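Local structure of inositol monophosphatase (Zymomonas mobilis, 4N81) at residues A20-A30 / P42-A53; R98-A106 / G116-Q124. The protein probably acts as a magnesium-dependent phosphatase of the inositol monophosphatase superfamily, hydrolysing phosphate monoesters such as inositol monophosphate. All coordinates share one frame; numbering follows the deposited sequence.

Contact 1. Residues A20-A30 / P42-A53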
# COMPACT_ATOMS: atom_id res chain seq x y z
N ALA A 20 -5.21 -21.34 -4.69
CA ALA A 20 -4.37 -20.61 -3.73
C ALA A 20 -5.18 -19.55 -2.96
O ALA A 20 -5.01 -19.38 -1.72
CB ALA A 20 -3.18 -19.92 -4.48
N ALA A 21 -6.10 -18.87 -3.67
CA ALA A 21 -6.84 -17.77 -3.05
C ALA A 21 -7.68 -18.32 -1.91
O ALA A 21 -7.74 -17.71 -0.83
CB ALA A 21 -7.79 -17.08 -4.07
N ASP A 22 -8.37 -19.43 -2.18
CA ASP A 22 -9.27 -19.94 -1.14
C ASP A 22 -8.49 -20.43 0.05
O ASP A 22 -9.00 -20.43 1.17
CB ASP A 22 -10.15 -21.08 -1.66
CG ASP A 22 -11.14 -20.61 -2.72
OD1 ASP A 22 -11.62 -21.44 -3.52
OD2 ASP A 22 -11.42 -19.39 -2.74
N ILE A 23 -7.26 -20.90 -0.17
CA ILE A 23 -6.49 -21.31 1.01
C ILE A 23 -5.94 -20.13 1.83
O ILE A 23 -5.94 -20.15 3.06
CB ILE A 23 -5.34 -22.20 0.55
CG1 ILE A 23 -5.90 -23.55 0.13
CG2 ILE A 23 -4.26 -22.33 1.63
CD1 ILE A 23 -4.98 -24.33 -0.80
N ILE A 24 -5.47 -19.11 1.12
CA ILE A 24 -4.80 -17.94 1.72
C ILE A 24 -5.77 -17.00 2.44
O ILE A 24 -5.49 -16.52 3.53
CB ILE A 24 -4.05 -17.14 0.64
CG1 ILE A 24 -2.86 -17.96 0.08
CG2 ILE A 24 -3.58 -15.75 1.19
CD1 ILE A 24 -2.23 -17.35 -1.27
N ARG A 25 -6.95 -16.80 1.86
CA ARG A 25 -7.87 -15.77 2.38
C ARG A 25 -8.19 -15.87 3.89
O ARG A 25 -8.11 -14.86 4.60
CB ARG A 25 -9.17 -15.78 1.55
CG ARG A 25 -10.16 -14.66 1.81
CD ARG A 25 -11.40 -14.79 0.85
NE ARG A 25 -11.02 -14.54 -0.55
CZ ARG A 25 -10.99 -15.49 -1.49
NH1 ARG A 25 -10.63 -15.17 -2.76
NH2 ARG A 25 -11.32 -16.73 -1.17
N PRO A 26 -8.51 -17.07 4.40
CA PRO A 26 -8.87 -17.17 5.82
C PRO A 26 -7.75 -16.66 6.74
O PRO A 26 -8.03 -16.42 7.92
CB PRO A 26 -9.11 -18.67 6.03
CG PRO A 26 -9.47 -19.19 4.69
CD PRO A 26 -8.72 -18.36 3.70
N PHE A 27 -6.48 -16.71 6.30
CA PHE A 27 -5.35 -16.31 7.16
C PHE A 27 -5.09 -14.81 7.15
O PHE A 27 -4.32 -14.34 7.94
CB PHE A 27 -4.07 -17.03 6.73
CG PHE A 27 -4.14 -18.52 6.95
CD1 PHE A 27 -4.38 -19.39 5.88
CD2 PHE A 27 -4.04 -19.04 8.22
CE1 PHE A 27 -4.46 -20.75 6.08
CE2 PHE A 27 -4.12 -20.42 8.44
CZ PHE A 27 -4.33 -21.27 7.35
N PHE A 28 -5.67 -14.10 6.22
CA PHE A 28 -5.38 -12.66 6.11
C PHE A 28 -5.94 -11.92 7.34
O PHE A 28 -7.11 -12.12 7.71
CB PHE A 28 -6.02 -12.14 4.82
CG PHE A 28 -5.77 -10.66 4.60
CD1 PHE A 28 -4.47 -10.19 4.43
CD2 PHE A 28 -6.84 -9.78 4.53
CE1 PHE A 28 -4.21 -8.81 4.23
CE2 PHE A 28 -6.63 -8.43 4.29
CZ PHE A 28 -5.32 -7.95 4.12
N ARG A 29 -5.13 -11.02 7.90
CA ARG A 29 -5.52 -10.26 9.10
C ARG A 29 -5.89 -11.09 10.33
O ARG A 29 -6.59 -10.64 11.22
CB ARG A 29 -6.65 -9.26 8.77
CG ARG A 29 -6.07 -8.06 7.99
CD ARG A 29 -7.11 -6.94 7.67
NE ARG A 29 -6.47 -5.95 6.78
CZ ARG A 29 -7.11 -4.91 6.23
NH1 ARG A 29 -8.40 -4.70 6.49
NH2 ARG A 29 -6.48 -4.13 5.38
N ALA A 30 -5.35 -12.29 10.38
CA ALA A 30 -5.38 -13.12 11.58
C ALA A 30 -4.35 -12.59 12.63
O ALA A 30 -3.38 -11.89 12.29
CB ALA A 30 -5.08 -14.60 11.21
N PRO A 42 0.53 -17.05 10.59
CA PRO A 42 -0.48 -17.30 9.53
C PRO A 42 0.10 -17.28 8.12
O PRO A 42 -0.36 -18.05 7.25
CB PRO A 42 -1.46 -16.12 9.69
CG PRO A 42 -1.31 -15.68 11.12
CD PRO A 42 0.16 -15.92 11.47
N VAL A 43 1.10 -16.42 7.87
CA VAL A 43 1.64 -16.31 6.50
C VAL A 43 2.31 -17.63 6.09
O VAL A 43 2.21 -18.09 4.95
CB VAL A 43 2.62 -15.10 6.36
CG1 VAL A 43 3.96 -15.37 7.10
CG2 VAL A 43 2.85 -14.75 4.86
N THR A 44 2.99 -18.26 7.03
CA THR A 44 3.65 -19.51 6.75
C THR A 44 2.64 -20.62 6.49
O THR A 44 2.80 -21.43 5.54
CB THR A 44 4.60 -19.89 7.94
OG1 THR A 44 5.64 -18.89 8.01
CG2 THR A 44 5.21 -21.23 7.71
N LYS A 45 1.56 -20.65 7.29
CA LYS A 45 0.54 -21.66 7.04
C LYS A 45 -0.12 -21.47 5.67
O LYS A 45 -0.32 -22.44 4.94
CB LYS A 45 -0.59 -21.58 8.09
CG LYS A 45 -0.20 -21.96 9.51
CD LYS A 45 -1.44 -22.26 10.34
CE LYS A 45 -1.08 -22.55 11.82
NZ LYS A 45 -0.54 -21.26 12.41
N ALA A 46 -0.38 -20.21 5.31
CA ALA A 46 -1.06 -19.87 4.07
C ALA A 46 -0.17 -20.24 2.88
O ALA A 46 -0.62 -20.85 1.92
CB ALA A 46 -1.36 -18.35 4.04
N ASP A 47 1.09 -19.83 2.95
CA ASP A 47 2.05 -20.08 1.88
C ASP A 47 2.25 -21.57 1.68
O ASP A 47 2.16 -22.07 0.54
CB ASP A 47 3.39 -19.38 2.22
CG ASP A 47 4.53 -19.87 1.34
OD1 ASP A 47 5.43 -20.57 1.86
OD2 ASP A 47 4.49 -19.62 0.14
N ARG A 48 2.46 -22.30 2.76
CA ARG A 48 2.67 -23.74 2.60
C ARG A 48 1.43 -24.45 2.10
O ARG A 48 1.52 -25.36 1.24
CB ARG A 48 3.05 -24.43 3.93
CG ARG A 48 4.37 -23.99 4.61
CD ARG A 48 4.69 -24.90 5.85
NE ARG A 48 4.57 -26.34 5.57
CZ ARG A 48 4.47 -27.30 6.49
NH1 ARG A 48 4.46 -26.98 7.78
NH2 ARG A 48 4.36 -28.58 6.13
N GLY A 49 0.26 -24.10 2.63
CA GLY A 49 -0.92 -24.85 2.18
C GLY A 49 -1.23 -24.54 0.71
O GLY A 49 -1.62 -25.45 -0.07
N ALA A 50 -1.03 -23.28 0.30
CA ALA A 50 -1.31 -22.93 -1.10
C ALA A 50 -0.31 -23.59 -2.05
O ALA A 50 -0.67 -24.13 -3.10
CB ALA A 50 -1.28 -21.40 -1.30
N GLU A 51 0.96 -23.58 -1.65
CA GLU A 51 1.96 -24.19 -2.51
C GLU A 51 1.73 -25.68 -2.63
O GLU A 51 1.87 -26.24 -3.72
CB GLU A 51 3.37 -23.99 -1.97
CG GLU A 51 4.39 -24.36 -3.04
CD GLU A 51 5.75 -24.61 -2.48
OE1 GLU A 51 6.35 -25.65 -2.84
OE2 GLU A 51 6.23 -23.75 -1.70
N GLN A 52 1.36 -26.33 -1.52
CA GLN A 52 1.13 -27.75 -1.61
C GLN A 52 -0.05 -28.06 -2.51
O GLN A 52 0.03 -28.98 -3.35
CB GLN A 52 0.90 -28.36 -0.22
CG GLN A 52 2.15 -28.33 0.66
CD GLN A 52 1.85 -28.65 2.13
OE1 GLN A 52 0.70 -28.96 2.49
NE2 GLN A 52 2.88 -28.58 2.97
N ALA A 53 -1.12 -27.28 -2.38
CA ALA A 53 -2.28 -27.60 -3.23
C ALA A 53 -1.99 -27.36 -4.73
O ALA A 53 -2.37 -28.19 -5.61
CB ALA A 53 -3.53 -26.80 -2.77
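With CG1 anti to its carbonyl carbon and CG2 anti to its backbone N (chi1 -72°), Ile-23 divides its branches over the small residues of helix 42-53. Its CG2 lies 3.6 Å from Ala-50 N, while CD1 reaches on to Ala-53 CB at 3.5 Å, closer than usual for two carbons. Ala-46, Gly-49, Ala-50 and Ala-53 surround this side chain, a knob-into-hole fit. Phe-27 CG likewise stands anti to the carbonyl carbon (chi1 -66°), which lays the ring across helix 42-53: Lys-45 CB sits over a face, 4.1 Å from the centroid of the Phe-27 ring, in a CH-pi contact, and Ala-46 CB touches Phe-27 CD1 at 3.7 Å. Beyond the ring, Pro-42 CG meets Ala-30 CB at 3.9 Å, where a type II turn from Phe-27 to Ala-30 closes segment 20-30.

The axes of segments 20-24 and 42-53 run roughly antiparallel (153°) and approach to 8.6 Å, and Ala-20 CB and Ala-50 CB touch at 4.0 Å. Ala-46 and Ile-24 both pack on Ile-88, a predicted magnesium ligand, so both helices touch strand 88-89 beside the probable metal site. No hydrogen bond or salt bridge spans the two segments, which implies that apolar shape fit holds them together.

Contact 2. Residues R98-A106 / G116-Q124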
# COMPACT_ATOMS: atom_id res chain seq x y z
N ARG A 98 -1.81 -5.85 4.98
CA ARG A 98 -2.08 -5.10 3.75
C ARG A 98 -2.47 -5.96 2.58
O ARG A 98 -1.83 -6.98 2.33
CB ARG A 98 -0.81 -4.35 3.30
CG ARG A 98 -0.29 -3.35 4.40
CD ARG A 98 1.03 -2.73 3.88
NE ARG A 98 1.42 -1.54 4.67
CZ ARG A 98 2.24 -0.61 4.18
NH1 ARG A 98 2.75 -0.76 2.95
NH2 ARG A 98 2.56 0.44 4.93
N ALA A 99 -3.45 -5.50 1.81
CA ALA A 99 -3.91 -6.32 0.67
C ALA A 99 -3.20 -5.88 -0.62
O ALA A 99 -3.81 -5.79 -1.70
CB ALA A 99 -5.42 -6.19 0.50
N SER A 100 -1.91 -5.57 -0.52
CA SER A 100 -1.11 -5.38 -1.74
C SER A 100 -0.39 -6.65 -2.18
O SER A 100 0.27 -6.65 -3.21
CB SER A 100 -0.05 -4.30 -1.49
OG SER A 100 0.76 -4.68 -0.36
N PHE A 101 -0.42 -7.71 -1.36
CA PHE A 101 0.28 -8.94 -1.72
C PHE A 101 -0.44 -9.63 -2.86
O PHE A 101 -1.62 -9.35 -3.08
CB PHE A 101 0.40 -9.91 -0.53
CG PHE A 101 -0.91 -10.53 -0.14
CD1 PHE A 101 -1.30 -11.75 -0.68
CD2 PHE A 101 -1.75 -9.89 0.75
CE1 PHE A 101 -2.52 -12.31 -0.32
CE2 PHE A 101 -2.98 -10.42 1.08
CZ PHE A 101 -3.36 -11.66 0.55
N GLY A 102 0.25 -10.51 -3.60
CA GLY A 102 -0.45 -11.29 -4.64
C GLY A 102 0.12 -12.69 -4.81
O GLY A 102 1.30 -12.95 -4.51
N THR A 103 -0.71 -13.60 -5.30
CA THR A 103 -0.20 -14.90 -5.71
C THR A 103 0.36 -14.69 -7.11
O THR A 103 -0.31 -14.13 -7.98
CB THR A 103 -1.36 -15.89 -5.77
OG1 THR A 103 -1.87 -16.09 -4.44
CG2 THR A 103 -0.89 -17.27 -6.37
N LEU A 104 1.57 -15.18 -7.36
CA LEU A 104 2.14 -15.12 -8.71
C LEU A 104 2.23 -16.53 -9.25
O LEU A 104 2.77 -17.42 -8.57
CB LEU A 104 3.56 -14.54 -8.65
CG LEU A 104 3.70 -13.17 -7.99
CD1 LEU A 104 5.15 -12.63 -8.09
CD2 LEU A 104 2.75 -12.20 -8.70
N ILE A 105 1.74 -16.73 -10.48
CA ILE A 105 1.91 -18.03 -11.16
C ILE A 105 2.51 -17.74 -12.54
O ILE A 105 2.01 -16.89 -13.29
CB ILE A 105 0.53 -18.69 -11.31
CG1 ILE A 105 -0.04 -19.02 -9.91
CG2 ILE A 105 0.59 -19.94 -12.27
CD1 ILE A 105 -1.55 -19.04 -9.85
N ALA A 106 3.52 -18.49 -12.94
CA ALA A 106 4.07 -18.25 -14.26
C ALA A 106 4.40 -19.56 -14.92
O ALA A 106 4.69 -20.54 -14.23
CB ALA A 106 5.32 -17.41 -14.13
N GLY A 116 1.78 -15.37 -17.20
CA GLY A 116 1.88 -14.93 -15.82
C GLY A 116 0.53 -14.49 -15.30
O GLY A 116 -0.25 -13.88 -16.03
N ILE A 117 0.25 -14.78 -14.04
CA ILE A 117 -0.93 -14.24 -13.36
C ILE A 117 -0.45 -13.59 -12.07
O ILE A 117 0.43 -14.17 -11.35
CB ILE A 117 -1.97 -15.37 -13.05
CG1 ILE A 117 -2.68 -15.82 -14.35
CG2 ILE A 117 -3.04 -14.88 -12.06
CD1 ILE A 117 -3.81 -16.85 -14.14
N ILE A 118 -1.00 -12.40 -11.79
CA ILE A 118 -0.96 -11.82 -10.44
C ILE A 118 -2.38 -11.89 -9.92
O ILE A 118 -3.29 -11.36 -10.56
CB ILE A 118 -0.58 -10.31 -10.42
CG1 ILE A 118 0.86 -10.06 -10.96
CG2 ILE A 118 -0.69 -9.77 -8.98
CD1 ILE A 118 1.06 -8.55 -11.48
N ASN A 119 -2.59 -12.48 -8.75
CA ASN A 119 -3.93 -12.49 -8.19
C ASN A 119 -3.95 -11.95 -6.79
O ASN A 119 -3.26 -12.49 -5.92
CB ASN A 119 -4.50 -13.91 -8.16
CG ASN A 119 -5.99 -13.92 -7.76
OD1 ASN A 119 -6.81 -13.37 -8.46
ND2 ASN A 119 -6.31 -14.53 -6.61
N GLN A 120 -4.79 -10.94 -6.55
CA GLN A 120 -4.94 -10.39 -5.20
C GLN A 120 -6.22 -11.03 -4.71
O GLN A 120 -7.31 -10.67 -5.17
CB GLN A 120 -5.12 -8.85 -5.32
CG GLN A 120 -4.52 -8.10 -4.09
CD GLN A 120 -5.06 -8.67 -2.78
OE1 GLN A 120 -6.27 -8.76 -2.58
NE2 GLN A 120 -4.17 -9.08 -1.89
N PRO A 121 -6.10 -11.98 -3.75
CA PRO A 121 -7.28 -12.78 -3.41
C PRO A 121 -8.23 -12.10 -2.45
O PRO A 121 -9.34 -12.62 -2.26
CB PRO A 121 -6.68 -14.04 -2.78
CG PRO A 121 -5.33 -13.55 -2.18
CD PRO A 121 -4.84 -12.54 -3.21
N ILE A 122 -7.82 -10.97 -1.84
CA ILE A 122 -8.74 -10.31 -0.90
C ILE A 122 -9.70 -9.43 -1.69
O ILE A 122 -10.92 -9.50 -1.52
CB ILE A 122 -7.94 -9.45 0.15
CG1 ILE A 122 -6.85 -10.32 0.81
CG2 ILE A 122 -8.91 -8.84 1.22
CD1 ILE A 122 -7.36 -11.67 1.40
N HIS A 123 -9.15 -8.60 -2.57
CA HIS A 123 -10.01 -7.72 -3.40
C HIS A 123 -10.41 -8.25 -4.75
O HIS A 123 -11.14 -7.58 -5.49
CB HIS A 123 -9.47 -6.30 -3.40
CG HIS A 123 -9.55 -5.72 -2.01
ND1 HIS A 123 -8.47 -5.14 -1.37
CD2 HIS A 123 -10.57 -5.74 -1.11
CE1 HIS A 123 -8.84 -4.78 -0.15
NE2 HIS A 123 -10.10 -5.15 0.04
N GLN A 124 -9.96 -9.46 -5.04
CA GLN A 124 -10.31 -10.12 -6.31
C GLN A 124 -9.88 -9.28 -7.51
O GLN A 124 -10.70 -8.85 -8.33
CB GLN A 124 -11.81 -10.42 -6.39
CG GLN A 124 -12.40 -10.88 -5.09
CD GLN A 124 -12.17 -12.32 -4.90
OE1 GLN A 124 -11.04 -12.81 -5.03
NE2 GLN A 124 -13.25 -13.05 -4.61
O HOH W 1 -5.94 -4.64 -3.09
O HOH W 2 -4.53 -16.30 -5.17
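The beta hairpin of strands 102-109 and 112-120 forms this contact, together with the irregular chain flanking it. Its antiparallel register is set by two hydrogen-bonded pairs, Thr-103 with Asn-119 and Ile-105 with Ile-117, each joined by two backbone bonds; Thr-103 N reaches Asn-119 O at 2.8 Å and Ile-117 N reaches Ile-105 O at 2.8 Å. On the face carrying Leu-104, this side chain and Ile-118 run alongside each other in the same direction, with Leu-104 CD2 3.6 Å from Ile-118 CG1. On the other face water 2 donates to Thr-103 OG1 and accepts from Asn-119 ND2; the Thr-103 hydroxyl is also bonded to Pro-87 O, and Asn-119 OD1 to Arg-126 NE.

Both strands are central in the mixed sheet of the inositol monophosphatase fold: strand 81-86 flanks the hairpin on one side and strand 125-130 on the other. Leu-104 also comes close to Asp-89, a predicted magnesium ligand.

Just beyond the last bridged pair, at the end of strand 112-120, Gln-120 bends at chi2 (-52°) and turns its amide back toward segment 98-106. NE2 donates to Phe-101 O at 2.8 Å (N-H...O 154°) and lies 3.4 Å above the Phe-101 ring plane, over its centre, with the ring and amide planes 83° apart. OE1 accepts from Ile-122 N and His-123 N, the latter nearly along the C=O axis at 2.9 Å, so bonds at both ends fix the amide's rotation. Phe-101 CE1 meets Pro-121 CG at 3.6 Å, and CZ of the same ring meets Ile-122 CG1 at 3.7 Å. Water 1 donates to Ala-99 O and is hydrogen-bonded to His-123 ND1 in the ring plane; that imidazole stacks on His-123 of the second subunit.

In the fold
From the N terminus, helix 7-24 runs into the turn at 27-30, and contact 1 closes the loop leading to helix 42-61. Strands 81-86 and 88-89 and helix 91-95 follow before contact 2 closes the hairpin turn between strands 102-109 and 112-120. The two closures are in series, neither nested nor crossed, with centres about 12 Å apart. They nevertheless meet directly: Arg-25 NH1 probably donates to Pro-121 O at 2.9 Å, Ala-21 CB packs on Pro-121 CB at 3.5 Å, and Ile-24 CD1 approaches Thr-103 OG1 at 3.4 Å. Helix 7-24 thus touches both helix 42-61 and the hairpin. The side chain of Phe-101 also comes close to Ile-88, so both contacts reach strand 88-89.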